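Local structure of particle-associated lyase (Acinetobacter bacteriophage AP22, 4Y9V) at residues N67-S71 against I90-F96; S119-T125 against I201-N207; A143-G149 against V177-N183; V153-T157 against G308-V313; F160-P164 against G338-R342. The protein probably degrades the capsular polysaccharide of Acinetobacter baumannii as a lyase, working as a trimeric tailspike of the phage. All coordinates share one frame; numbering follows the deposited sequence. Where two conformers were deposited one is given.

Interaction 1: N67-S71 against I90-F96; sequences NQVKS and IEFTDDF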
# COMPACT_ATOMS: atom_id res chain seq x y z
N ASN A 67 24.24 -12.44 36.06
CA ASN A 67 25.33 -11.45 36.07
C ASN A 67 26.69 -12.13 35.90
O ASN A 67 27.56 -11.59 35.23
CB ASN A 67 25.26 -10.61 37.33
CG ASN A 67 24.23 -9.48 37.26
OD1 ASN A 67 24.00 -8.97 36.13
ND2 ASN A 67 23.62 -9.12 38.33
N GLN A 68 26.89 -13.32 36.52
CA GLN A 68 28.18 -13.99 36.38
C GLN A 68 28.39 -14.49 34.95
O GLN A 68 29.49 -14.38 34.42
CB GLN A 68 28.31 -15.14 37.39
CG GLN A 68 29.72 -15.68 37.42
CD GLN A 68 30.69 -14.67 38.01
OE1 GLN A 68 30.36 -14.00 39.00
NE2 GLN A 68 31.84 -14.55 37.42
N VAL A 69 27.35 -15.06 34.34
CA VAL A 69 27.46 -15.52 32.95
C VAL A 69 27.89 -14.36 32.04
O VAL A 69 28.85 -14.56 31.27
CB VAL A 69 26.12 -16.12 32.48
CG1 VAL A 69 26.17 -16.38 30.98
CG2 VAL A 69 25.76 -17.39 33.24
N LYS A 70 27.24 -13.23 32.14
CA LYS A 70 27.57 -12.11 31.26
C LYS A 70 28.95 -11.55 31.62
O LYS A 70 29.71 -11.15 30.75
CB LYS A 70 26.49 -11.05 31.20
CG LYS A 70 26.34 -10.12 32.31
CD LYS A 70 25.14 -9.15 32.20
CE LYS A 70 25.26 -8.02 33.25
NZ LYS A 70 26.36 -7.09 32.98
N SER A 71 29.32 -11.56 32.89
CA SER A 71 30.60 -11.04 33.32
C SER A 71 31.72 -11.95 32.82
O SER A 71 32.90 -11.53 32.57
CB SER A 71 30.67 -10.98 34.83
OG SER A 71 29.82 -9.94 35.32
N ILE A 90 19.04 -6.59 35.32
CA ILE A 90 20.20 -7.17 34.66
C ILE A 90 20.53 -6.24 33.46
O ILE A 90 19.71 -6.09 32.57
CB ILE A 90 19.97 -8.59 34.18
CG1 ILE A 90 19.36 -9.46 35.29
CG2 ILE A 90 21.26 -9.18 33.62
CD1 ILE A 90 20.22 -9.61 36.53
N GLU A 91 21.72 -5.65 33.50
CA GLU A 91 22.16 -4.65 32.54
C GLU A 91 23.20 -5.26 31.64
O GLU A 91 24.34 -5.49 32.03
CB GLU A 91 22.69 -3.38 33.23
CG GLU A 91 21.62 -2.68 34.06
CD GLU A 91 22.08 -1.40 34.71
OE1 GLU A 91 22.56 -0.54 33.96
OE2 GLU A 91 21.95 -1.15 35.94
N PHE A 92 22.79 -5.59 30.42
CA PHE A 92 23.69 -6.12 29.41
C PHE A 92 24.31 -4.94 28.66
O PHE A 92 23.60 -4.12 28.10
CB PHE A 92 22.94 -7.01 28.42
CG PHE A 92 22.20 -8.18 29.04
CD1 PHE A 92 20.90 -8.07 29.55
CD2 PHE A 92 22.83 -9.43 29.10
CE1 PHE A 92 20.28 -9.13 30.11
CE2 PHE A 92 22.18 -10.51 29.67
CZ PHE A 92 20.90 -10.36 30.16
N THR A 93 25.63 -4.89 28.64
CA THR A 93 26.37 -3.86 27.95
C THR A 93 27.36 -4.40 26.92
O THR A 93 28.08 -3.62 26.35
CB THR A 93 27.07 -2.90 28.92
OG1 THR A 93 27.97 -3.69 29.75
CG2 THR A 93 26.12 -2.26 29.88
N ASP A 94 27.38 -5.70 26.76
CA ASP A 94 28.12 -6.38 25.72
C ASP A 94 27.18 -7.32 24.99
O ASP A 94 26.13 -7.73 25.53
CB ASP A 94 29.33 -7.21 26.29
CG ASP A 94 30.45 -6.21 26.58
OD1 ASP A 94 30.97 -5.58 25.61
OD2 ASP A 94 30.80 -5.99 27.72
N ASP A 95 27.53 -7.69 23.76
CA ASP A 95 26.76 -8.63 22.98
C ASP A 95 26.43 -9.87 23.80
O ASP A 95 27.27 -10.37 24.53
CB ASP A 95 27.50 -9.05 21.72
CG ASP A 95 27.84 -7.91 20.81
OD1 ASP A 95 27.23 -6.83 20.87
OD2 ASP A 95 28.75 -8.15 19.94
N PHE A 96 25.21 -10.39 23.65
CA PHE A 96 24.75 -11.55 24.40
C PHE A 96 23.62 -12.18 23.63
O PHE A 96 22.78 -11.46 23.11
CB PHE A 96 24.28 -11.10 25.80
CG PHE A 96 24.08 -12.24 26.75
CD1 PHE A 96 22.87 -12.89 26.86
CD2 PHE A 96 25.14 -12.66 27.53
CE1 PHE A 96 22.71 -13.96 27.77
CE2 PHE A 96 24.98 -13.70 28.40
CZ PHE A 96 23.78 -14.37 28.53
O HOH W 1 23.54 -6.18 35.80
O HOH W 2 26.98 -6.93 30.19
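Lys70 and Val69 rest the last turn of helix 63-71 on strand 89-92 and Phe96, near the N-terminal end of the parallel beta-helix. Helix and strand segments run nearly parallel, with axes 14° apart. The contact has a polar side and an apolar side, and Lys70 serves both. Its CG sits between the backbone N and the carbonyl carbon (chi1 76°), and the chain runs extended to CE before bending at chi4. The bend brings the ammonium onto the strand backbone. Lys70 NZ donates to Glu91 O at 2.7 Å, tilted 25° from the carbonyl plane. A second N-H of NZ goes to a water that also takes the N-H of Thr93. The stem of the lysine packs on aromatic carbon, with Lys70 CD 3.9 Å from Phe92 CD2. Lys70 CB lies 4.1 Å from Phe96 CE2.

Val69 comes to the Phe96 ring in its plane, CG1 lying 3.9 Å from CE2 at the ring edge. One face of the same ring carries Phe92 CE2, offset toward the rim. Asn67 meets Ile90 through its amide oxygen, OD1 to CG2 3.7 Å. A second water links OD1 to the N-H of Glu91, giving the helix another tie to the strand backbone.

Around the contact, Val69 also touches Tyr50 of helix 47-54 and Leu77 of strand 77-79. Phe92 meets Phe114 and Phe96 meets Phe98, both edge-to-face. Strand 89-92 pairs in parallel with strand 113-125.

Interaction 2: S119-T125 against I201-N207; sequences SHTQITT and IVILKVN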
# COMPACT_ATOMS: atom_id res chain seq x y z
N SER A 119 26.28 2.16 23.79
CA SER A 119 26.76 3.35 24.49
C SER A 119 27.03 4.48 23.50
O SER A 119 27.22 4.23 22.31
CB SER A 119 28.02 3.04 25.30
OG SER A 119 29.05 2.64 24.45
N HIS A 120 27.10 5.68 24.02
CA HIS A 120 27.52 6.82 23.24
C HIS A 120 28.65 7.57 23.93
O HIS A 120 28.90 7.42 25.13
CB HIS A 120 26.33 7.75 22.94
CG HIS A 120 25.70 8.46 24.11
ND1 HIS A 120 24.42 8.93 24.05
CD2 HIS A 120 26.22 8.80 25.31
CE1 HIS A 120 24.16 9.54 25.19
NE2 HIS A 120 25.21 9.47 26.00
N THR A 121 29.36 8.43 23.20
CA THR A 121 30.23 9.47 23.72
C THR A 121 29.99 10.72 22.87
O THR A 121 29.76 10.60 21.68
CB THR A 121 31.74 9.19 23.73
OG1 THR A 121 32.16 8.89 22.37
CG2 THR A 121 32.16 8.05 24.60
N GLN A 122 30.12 11.93 23.44
CA GLN A 122 30.18 13.15 22.65
C GLN A 122 31.57 13.30 22.10
O GLN A 122 32.55 13.50 22.87
CB GLN A 122 29.84 14.43 23.41
CG GLN A 122 29.98 15.65 22.50
CD GLN A 122 29.53 16.97 23.08
OE1 GLN A 122 28.80 17.00 24.09
NE2 GLN A 122 29.95 18.05 22.45
N ILE A 123 31.72 13.19 20.83
CA ILE A 123 33.02 13.31 20.19
C ILE A 123 33.32 14.72 19.69
O ILE A 123 34.49 15.09 19.67
CB ILE A 123 33.21 12.28 19.09
CG1 ILE A 123 32.07 12.27 18.06
CG2 ILE A 123 33.47 10.88 19.69
CD1 ILE A 123 32.48 11.70 16.70
N THR A 124 32.30 15.49 19.31
CA THR A 124 32.58 16.80 18.72
C THR A 124 31.31 17.63 18.69
O THR A 124 30.30 17.29 19.33
CB THR A 124 33.32 16.63 17.38
OG1 THR A 124 33.81 17.89 16.93
CG2 THR A 124 32.47 16.05 16.28
N THR A 125 31.36 18.72 17.95
CA THR A 125 30.27 19.67 17.75
C THR A 125 30.17 19.96 16.25
O THR A 125 31.11 19.76 15.48
CB THR A 125 30.45 20.96 18.55
OG1 THR A 125 31.67 21.58 18.16
CG2 THR A 125 30.39 20.71 20.04
N ILE A 201 24.55 22.20 19.17
CA ILE A 201 24.50 20.94 18.42
C ILE A 201 25.71 20.11 18.71
O ILE A 201 26.85 20.46 18.37
CB ILE A 201 24.39 21.18 16.90
CG1 ILE A 201 23.35 22.19 16.50
CG2 ILE A 201 24.18 19.82 16.21
CD1 ILE A 201 21.93 21.86 16.94
N VAL A 202 25.52 18.98 19.37
CA VAL A 202 26.57 18.05 19.72
C VAL A 202 26.52 16.88 18.72
O VAL A 202 25.48 16.56 18.14
CB VAL A 202 26.50 17.56 21.17
CG1 VAL A 202 26.51 18.78 22.10
CG2 VAL A 202 25.29 16.70 21.44
N ILE A 203 27.69 16.24 18.56
CA ILE A 203 27.85 15.07 17.72
C ILE A 203 28.29 13.90 18.63
O ILE A 203 29.35 13.98 19.25
CB ILE A 203 28.87 15.29 16.61
CG1 ILE A 203 28.57 16.53 15.76
CG2 ILE A 203 29.01 14.05 15.74
CD1 ILE A 203 27.25 16.50 15.01
N LEU A 204 27.46 12.88 18.69
CA LEU A 204 27.72 11.68 19.45
C LEU A 204 28.16 10.56 18.51
O LEU A 204 27.72 10.51 17.37
CB LEU A 204 26.51 11.20 20.23
CG LEU A 204 25.68 12.28 20.93
CD1 LEU A 204 24.45 11.69 21.61
CD2 LEU A 204 26.53 13.08 21.93
N LYS A 205 28.96 9.63 19.02
CA LYS A 205 29.28 8.40 18.33
C LYS A 205 28.74 7.24 19.12
O LYS A 205 28.98 7.19 20.35
CB LYS A 205 30.81 8.28 18.14
CG LYS A 205 31.24 7.03 17.44
CD LYS A 205 32.67 7.05 17.02
CE LYS A 205 33.16 5.67 16.57
NZ LYS A 205 34.47 5.75 15.87
N VAL A 206 28.07 6.31 18.46
CA VAL A 206 27.44 5.16 19.11
C VAL A 206 28.25 3.91 18.92
O VAL A 206 28.74 3.62 17.85
CB VAL A 206 26.01 4.96 18.55
CG1 VAL A 206 25.30 3.82 19.27
CG2 VAL A 206 25.19 6.24 18.63
N ASN A 207 28.33 3.12 20.01
CA ASN A 207 28.90 1.76 19.98
C ASN A 207 27.72 0.83 20.25
O ASN A 207 27.28 0.75 21.41
CB ASN A 207 29.96 1.66 21.09
CG ASN A 207 30.66 0.32 21.11
OD1 ASN A 207 30.22 -0.57 20.44
ND2 ASN A 207 31.73 0.23 21.90
O HOH W 3 28.84 -0.35 23.96
O HOH W 4 31.08 5.85 21.54
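The side-chain amide of Gln122 lies flat against Val202. Val202 CB stands over one face, 3.6 Å from Gln122 CD, while Val202 CG1 lies 3.5 Å from Gln122 OE1. Nearer the start of 119-125, the His120 imidazole runs alongside Leu204, whose CD1 is 3.7 Å from ND1. The polar partner of ND1 is Tyr233 OH; Leu204 adds an apolar contact.

The two strands are antiparallel, and a classic beta bulge shifts their register. Ile123 and Thr124 both face Ile203. Ile203 O accepts a bond of 3.0 Å from Ile123 N and a weak one from Thr124 N. Gln122 stretches its chain past the bulge, and NE2 donates to Thr124 O at 3.2 Å. Ile203 N reaches Thr124 O from the opposite face of the carbonyl plane. On the sheet face of Thr121 and Thr124, Thr124 CG2 packs 3.7 Å from Ile203 CB. Ile123 CG2 rests 4.0 Å from Lys205 CB. The far end of Lys205 forms a salt bridge with Asp150.

Strand 201-207 is flanked on its other side by strand 151-156, where Val202 bonds Tyr155 and Leu204 bonds Val153. Strand 113-125 also pairs in parallel with strands 89-92 and 229-232.

Interaction 3: A143-G149 against V177-N183; sequences ASQIQKG and VASVSGN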
# COMPACT_ATOMS: atom_id res chain seq x y z
N ALA A 143 37.20 15.59 13.66
CA ALA A 143 36.80 14.34 13.03
C ALA A 143 37.79 13.23 13.31
O ALA A 143 37.69 12.15 12.71
CB ALA A 143 36.69 14.54 11.52
N SER A 144 38.71 13.40 14.27
CA SER A 144 39.74 12.41 14.51
C SER A 144 39.23 11.08 15.01
O SER A 144 39.93 10.07 14.91
CB SER A 144 40.76 12.97 15.48
OG SER A 144 40.27 13.18 16.77
N GLN A 145 38.01 11.04 15.56
CA GLN A 145 37.42 9.81 16.08
C GLN A 145 36.33 9.28 15.17
O GLN A 145 35.58 8.38 15.58
CB GLN A 145 36.95 10.00 17.50
CG GLN A 145 38.00 10.67 18.43
CD GLN A 145 39.28 9.92 18.56
OE1 GLN A 145 39.22 8.68 18.83
NE2 GLN A 145 40.41 10.61 18.37
N ILE A 146 36.23 9.74 13.95
CA ILE A 146 35.17 9.38 13.00
C ILE A 146 35.73 8.56 11.86
O ILE A 146 36.72 8.94 11.24
CB ILE A 146 34.43 10.63 12.47
CG1 ILE A 146 33.91 11.47 13.60
CG2 ILE A 146 33.29 10.17 11.53
CD1 ILE A 146 33.25 12.77 13.16
N GLN A 147 35.05 7.47 11.56
CA GLN A 147 35.40 6.76 10.34
C GLN A 147 34.14 6.30 9.62
O GLN A 147 33.04 6.23 10.15
CB GLN A 147 36.34 5.59 10.57
CG GLN A 147 35.65 4.51 11.36
CD GLN A 147 36.59 3.34 11.68
OE1 GLN A 147 36.64 2.30 11.03
NE2 GLN A 147 37.36 3.48 12.75
N LYS A 148 34.38 6.01 8.37
CA LYS A 148 33.35 5.44 7.53
C LYS A 148 32.59 4.32 8.19
O LYS A 148 33.17 3.43 8.78
CB LYS A 148 34.20 5.07 6.27
CG LYS A 148 33.25 4.59 5.24
CD LYS A 148 34.04 3.97 4.06
CE LYS A 148 34.84 5.02 3.38
NZ LYS A 148 35.27 4.52 2.03
N GLY A 149 31.25 4.30 8.15
CA GLY A 149 30.39 3.32 8.75
C GLY A 149 29.93 3.64 10.15
O GLY A 149 29.04 2.94 10.66
N VAL A 177 28.13 7.41 8.53
CA VAL A 177 29.18 8.11 7.81
C VAL A 177 29.53 7.38 6.51
O VAL A 177 29.83 6.18 6.50
CB VAL A 177 30.42 8.23 8.70
CG1 VAL A 177 31.57 8.88 7.95
CG2 VAL A 177 30.08 9.01 9.94
N ALA A 178 29.54 8.14 5.41
CA ALA A 178 29.97 7.69 4.10
C ALA A 178 31.46 7.95 3.85
O ALA A 178 32.14 7.14 3.23
CB ALA A 178 29.13 8.32 3.02
N SER A 179 31.98 9.10 4.28
CA SER A 179 33.39 9.40 4.10
C SER A 179 33.75 10.55 5.04
O SER A 179 32.90 11.32 5.46
CB SER A 179 33.74 9.73 2.68
OG SER A 179 33.11 10.94 2.27
N VAL A 180 35.06 10.64 5.32
CA VAL A 180 35.63 11.73 6.10
C VAL A 180 36.79 12.33 5.29
O VAL A 180 37.65 11.57 4.86
CB VAL A 180 36.13 11.25 7.44
CG1 VAL A 180 36.69 12.40 8.29
CG2 VAL A 180 35.05 10.56 8.23
N SER A 181 36.81 13.63 5.14
CA SER A 181 37.89 14.34 4.45
C SER A 181 38.21 15.56 5.33
O SER A 181 37.42 16.48 5.41
CB SER A 181 37.46 14.78 3.07
OG SER A 181 38.52 15.44 2.40
N GLY A 182 39.35 15.52 6.01
CA GLY A 182 39.66 16.55 6.97
C GLY A 182 38.57 16.57 8.04
O GLY A 182 38.26 15.52 8.62
N ASN A 183 37.94 17.69 8.27
CA ASN A 183 36.85 17.81 9.22
C ASN A 183 35.48 17.78 8.54
O ASN A 183 34.48 18.09 9.20
CB ASN A 183 36.99 19.10 10.06
CG ASN A 183 38.02 18.88 11.22
OD1 ASN A 183 38.28 17.74 11.76
ND2 ASN A 183 38.55 19.93 11.72
O HOH W 5 32.17 4.91 1.58
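Ile146 is the main bump of this contact. Its CG2 drops into the notch between Val177 and Val180, 3.8 Å from CG2 of Val177. It is equally close to CG2 of Val180. That branch is trans to the backbone N, and the isoleucine crosses both valines at about a right angle. Ala143 fills the next hollow. Its CB sits 3.9 Å from Val180 CG1 and is pressed against Gly182 O. Val180 therefore wedges its two methyls against Ala143 and Ile146, which a type I turn brings to the same side.

In return, Val177 CB pushes up to Gln147 O at 3.6 Å. Lys148 lays its aliphatic part over Ala178 O, with CG 3.4 Å away.

Each end is pinned by a bond. Gly149 N donates to Val177 O at 2.9 Å, fairly straight (169° at the hydrogen). At the other end Asn183 OD1 accepts from Ala143 N at 3.1 Å, with a more bent angle. Glycine at 149 suits a backbone with positive phi.

Ala178 and Ser179 form a classic beta bulge opposite Lys186. The arrangement is a loop laid along a beta hairpin, strands 172-181 and 184-187, in the Ig-like domain of a tailspike protein.

Interaction 4: V153-T157 against G308-V313; sequences VIYCT and GDLGCV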
# COMPACT_ATOMS: atom_id res chain seq x y z
N VAL A 153 25.18 10.58 16.07
CA VAL A 153 23.95 11.27 16.45
C VAL A 153 24.23 12.76 16.37
O VAL A 153 25.17 13.27 17.00
CB VAL A 153 23.50 10.92 17.87
CG1 VAL A 153 22.10 11.49 18.12
CG2 VAL A 153 23.53 9.41 18.14
N ILE A 154 23.40 13.48 15.61
CA ILE A 154 23.34 14.93 15.66
C ILE A 154 22.26 15.24 16.69
O ILE A 154 21.15 14.73 16.58
CB ILE A 154 22.94 15.50 14.28
CG1 ILE A 154 23.94 15.12 13.20
CG2 ILE A 154 22.72 17.02 14.36
CD1 ILE A 154 23.46 15.33 11.77
N TYR A 155 22.55 16.06 17.70
CA TYR A 155 21.57 16.31 18.75
C TYR A 155 21.68 17.72 19.27
O TYR A 155 22.77 18.19 19.60
CB TYR A 155 21.75 15.30 19.92
CG TYR A 155 20.66 15.36 20.97
CD1 TYR A 155 19.41 14.81 20.74
CD2 TYR A 155 20.87 16.01 22.17
CE1 TYR A 155 18.40 14.87 21.68
CE2 TYR A 155 19.87 16.07 23.13
CZ TYR A 155 18.64 15.50 22.90
OH TYR A 155 17.68 15.59 23.88
N CYS A 156 20.53 18.39 19.33
CA CYS A 156 20.45 19.74 19.93
C CYS A 156 20.02 19.62 21.38
O CYS A 156 18.97 19.10 21.68
CB CYS A 156 19.44 20.56 19.15
SG CYS A 156 19.26 22.25 19.81
N THR A 157 20.87 20.16 22.28
CA THR A 157 20.59 20.03 23.71
C THR A 157 19.57 21.02 24.23
O THR A 157 19.14 20.91 25.38
CB THR A 157 21.91 20.11 24.50
OG1 THR A 157 22.57 21.33 24.21
CG2 THR A 157 22.87 18.99 24.16
N GLY A 308 13.89 12.12 27.01
CA GLY A 308 14.62 13.36 26.91
C GLY A 308 16.08 13.32 27.30
O GLY A 308 16.66 14.38 27.53
N ASP A 309 16.69 12.15 27.37
CA ASP A 309 18.11 12.10 27.60
C ASP A 309 18.89 12.50 26.34
O ASP A 309 18.37 12.50 25.23
CB ASP A 309 18.52 10.70 28.07
CG ASP A 309 18.06 10.34 29.46
OD1 ASP A 309 17.42 11.18 30.15
OD2 ASP A 309 18.32 9.17 29.86
N LEU A 310 20.17 12.79 26.54
CA LEU A 310 21.09 13.05 25.45
C LEU A 310 20.96 11.95 24.39
O LEU A 310 21.07 10.77 24.70
CB LEU A 310 22.51 13.11 26.03
CG LEU A 310 23.61 13.48 25.06
CD1 LEU A 310 23.44 14.93 24.63
CD2 LEU A 310 24.97 13.31 25.70
N GLY A 311 20.77 12.36 23.12
CA GLY A 311 20.63 11.41 22.04
C GLY A 311 19.22 10.94 21.74
O GLY A 311 19.02 10.17 20.79
N CYS A 312 18.24 11.39 22.53
CA CYS A 312 16.84 11.01 22.31
C CYS A 312 16.22 11.86 21.18
O CYS A 312 15.49 12.81 21.39
CB CYS A 312 16.08 11.15 23.61
SG CYS A 312 16.49 9.85 24.82
N VAL A 313 16.57 11.47 19.96
CA VAL A 313 16.17 12.15 18.74
C VAL A 313 14.67 11.97 18.47
O VAL A 313 14.05 11.02 18.95
CB VAL A 313 16.98 11.59 17.55
CG1 VAL A 313 18.47 11.91 17.70
CG2 VAL A 313 16.75 10.11 17.33
O HOH W 6 15.26 14.61 23.55
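Tyr155 lays its ring on the type II beta turn from Asp309 to Cys312, beside the glycan pocket to which Gly308 belongs. The contact joins strand 151-156 of the Ig-like domain to a loop of the pectin lyase-like beta-helix. The turn is closed by Cys312 N, which donates to Asp309 O. One face of the Tyr155 ring takes the turn's backbone. Gly311 N stands 3.5 Å above the ring plane, over its centre, and Gly311 CA makes a CH-pi contact 4.2 Å from the centroid. Gly311 has positive phi, a backbone shape that suits glycine.

Tyr155 reaches the loop because CG points opposite the backbone N (chi1 -172°). Leu310 closes on one side of the ring, its CD1 3.7 Å from CD2, and also lies alongside Thr157. On the other side Val313 CG1 meets Val153 CG1 at 3.7 Å, the two valines crossing obliquely.

The loop is further held by Asp309, which forms a salt bridge with Arg255. Gly308 touches the bound fucosamine derivative, and its carbonyl oxygen accepts from Arg170 NH1. The same NH1 is hydrogen-bonded to the Tyr155 hydroxyl, so Arg170 NH1 bridges Tyr155 and the pocket residue Gly308. Tyr155 OH donates at 2.6 Å to a water in the ring plane, and that water donates at 2.8 Å to Cys312 O.

Interaction 5: F160-P164 against G338-R342; sequences FSYSP and GNVER. With EDO (1,2-ethanediol), chain D.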
# COMPACT_ATOMS: atom_id res chain seq x y z
N PHE A 160 12.81 22.21 23.54
CA PHE A 160 11.81 22.61 22.56
C PHE A 160 12.41 22.81 21.16
O PHE A 160 11.75 23.35 20.29
CB PHE A 160 11.03 23.88 22.96
CG PHE A 160 10.33 23.80 24.28
CD1 PHE A 160 9.13 23.11 24.40
CD2 PHE A 160 10.84 24.43 25.41
CE1 PHE A 160 8.44 23.10 25.61
CE2 PHE A 160 10.16 24.38 26.62
CZ PHE A 160 8.94 23.72 26.72
N SER A 161 13.62 22.32 20.89
CA SER A 161 14.26 22.62 19.63
C SER A 161 13.68 21.85 18.45
O SER A 161 13.91 22.25 17.30
CB SER A 161 15.78 22.47 19.72
OG SER A 161 16.14 21.16 20.18
N TYR A 162 12.93 20.78 18.71
CA TYR A 162 12.12 20.15 17.67
C TYR A 162 10.67 20.66 17.69
O TYR A 162 10.13 21.03 16.66
CB TYR A 162 12.14 18.60 17.78
CG TYR A 162 11.36 17.93 16.68
CD1 TYR A 162 11.87 17.85 15.41
CD2 TYR A 162 10.10 17.39 16.91
CE1 TYR A 162 11.15 17.23 14.37
CE2 TYR A 162 9.39 16.78 15.90
CZ TYR A 162 9.90 16.69 14.63
OH TYR A 162 9.13 16.10 13.67
N SER A 163 10.03 20.65 18.85
CA SER A 163 8.63 21.02 18.95
C SER A 163 8.37 21.80 20.22
O SER A 163 8.95 21.53 21.26
CB SER A 163 7.78 19.75 18.97
OG SER A 163 6.46 20.01 19.44
N PRO A 164 7.42 22.77 20.14
CA PRO A 164 7.08 23.59 21.28
C PRO A 164 6.20 22.90 22.30
O PRO A 164 5.90 23.47 23.36
CB PRO A 164 6.37 24.79 20.64
CG PRO A 164 5.64 24.14 19.45
CD PRO A 164 6.71 23.20 18.91
N GLY A 338 4.15 13.95 19.51
CA GLY A 338 4.60 15.14 18.82
C GLY A 338 6.07 15.23 18.46
O GLY A 338 6.46 16.19 17.82
N ASN A 339 6.88 14.23 18.82
CA ASN A 339 8.23 14.13 18.30
C ASN A 339 8.36 13.08 17.20
O ASN A 339 9.48 12.63 16.97
CB ASN A 339 9.24 13.83 19.42
CG ASN A 339 9.07 12.39 19.90
OD1 ASN A 339 7.96 11.87 19.90
ND2 ASN A 339 10.17 11.80 20.35
N VAL A 340 7.25 12.74 16.53
CA VAL A 340 7.24 11.71 15.51
C VAL A 340 6.86 12.31 14.16
O VAL A 340 5.80 12.93 14.03
CB VAL A 340 6.21 10.61 15.85
CG1 VAL A 340 6.19 9.54 14.76
CG2 VAL A 340 6.51 10.01 17.22
N GLU A 341 7.70 12.07 13.15
CA GLU A 341 7.41 12.47 11.77
C GLU A 341 7.73 11.30 10.86
O GLU A 341 8.35 10.31 11.25
CB GLU A 341 8.22 13.72 11.37
CG GLU A 341 9.72 13.52 11.38
CD GLU A 341 10.53 14.68 10.86
OE1 GLU A 341 10.26 15.83 11.25
OE2 GLU A 341 11.51 14.42 10.08
N ARG A 342 7.37 11.42 9.58
CA ARG A 342 7.77 10.43 8.57
C ARG A 342 7.37 9.01 9.01
O ARG A 342 8.15 8.07 8.85
CB ARG A 342 9.26 10.54 8.22
CG ARG A 342 9.74 11.92 7.79
CD ARG A 342 9.33 12.32 6.39
NE ARG A 342 10.18 13.51 6.10
CZ ARG A 342 11.15 13.78 5.24
NH1 ARG A 342 11.45 12.87 4.33
NH2 ARG A 342 11.74 14.96 5.27
C1 EDO D . 6.98 17.38 11.16
O1 EDO D . 6.81 18.69 11.50
C2 EDO D . 7.46 17.19 9.75
O2 EDO D . 8.80 17.60 9.63
O HOH W 7 5.15 18.59 17.68
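Tyr162 and Glu341 meet at a slant, with ring and carboxylate planes 58° apart. The tyrosine hydroxyl donates to Glu341 OE1 at 2.7 Å. It comes from the anti side of the carboxylate and lies 27° out of its plane. OE1 itself lies near the plane of the ring, at the CE1 edge. The opposite edge meets the backbone, where Tyr162 CE2 is 3.6 Å from Gly338 O. The ring edge thus lies between a carboxylate, bonded through OH, and a carbonyl oxygen it merely touches. With chi1 at -177°, the ring extends straight across to the other segment.

Glu341 OE1 has a second donor. O2 of an ethanediol, probably from the crystallisation liquor, donates to Glu341 OE1 at 2.8 Å. The other carboxylate oxygen forms a salt bridge with Arg316, so both oxygens are held. Arg382 makes a cation-pi contact with the Tyr162 ring and also binds the ethanediol. Gly338 O accepts at 2.7 Å from a water that takes the hydroxyl hydrogen of Ser163.

The side chain of Asn339 is about 4 Å from the bound N-acetylmannosaminuronic acid, so the contact borders the glycan site. Segment 160-164 belongs to the loop between strands 151-156 and 172-181, where Tyr162 and Ser163 bond the backbone of Tyr169. On the beta-helix side, the short, weakly bonded strand 340-341 lies parallel to strand 315-316.

From the N terminus, interaction 1 closes a short loop first and stands in series with all the others. It ties helix 63-71, in the N-terminal part, to the start of the beta-helix. Interaction 2 then spans 119 to 207, and interaction 3 is nested inside it. They touch through Ile123 and Ile146, and Lys205 NZ probably bonds Gln145 O. Interactions 4 and 5 open inside the Ig-like domain but close far along the chain, at 308-313 and 338-342. Both cross interactions 2 and 3, and they cross each other. Interaction 4 shares strand pairing with interaction 2. Interactions 4 and 5 together fasten the Ig-like domain to the beta-helix beside the glycan.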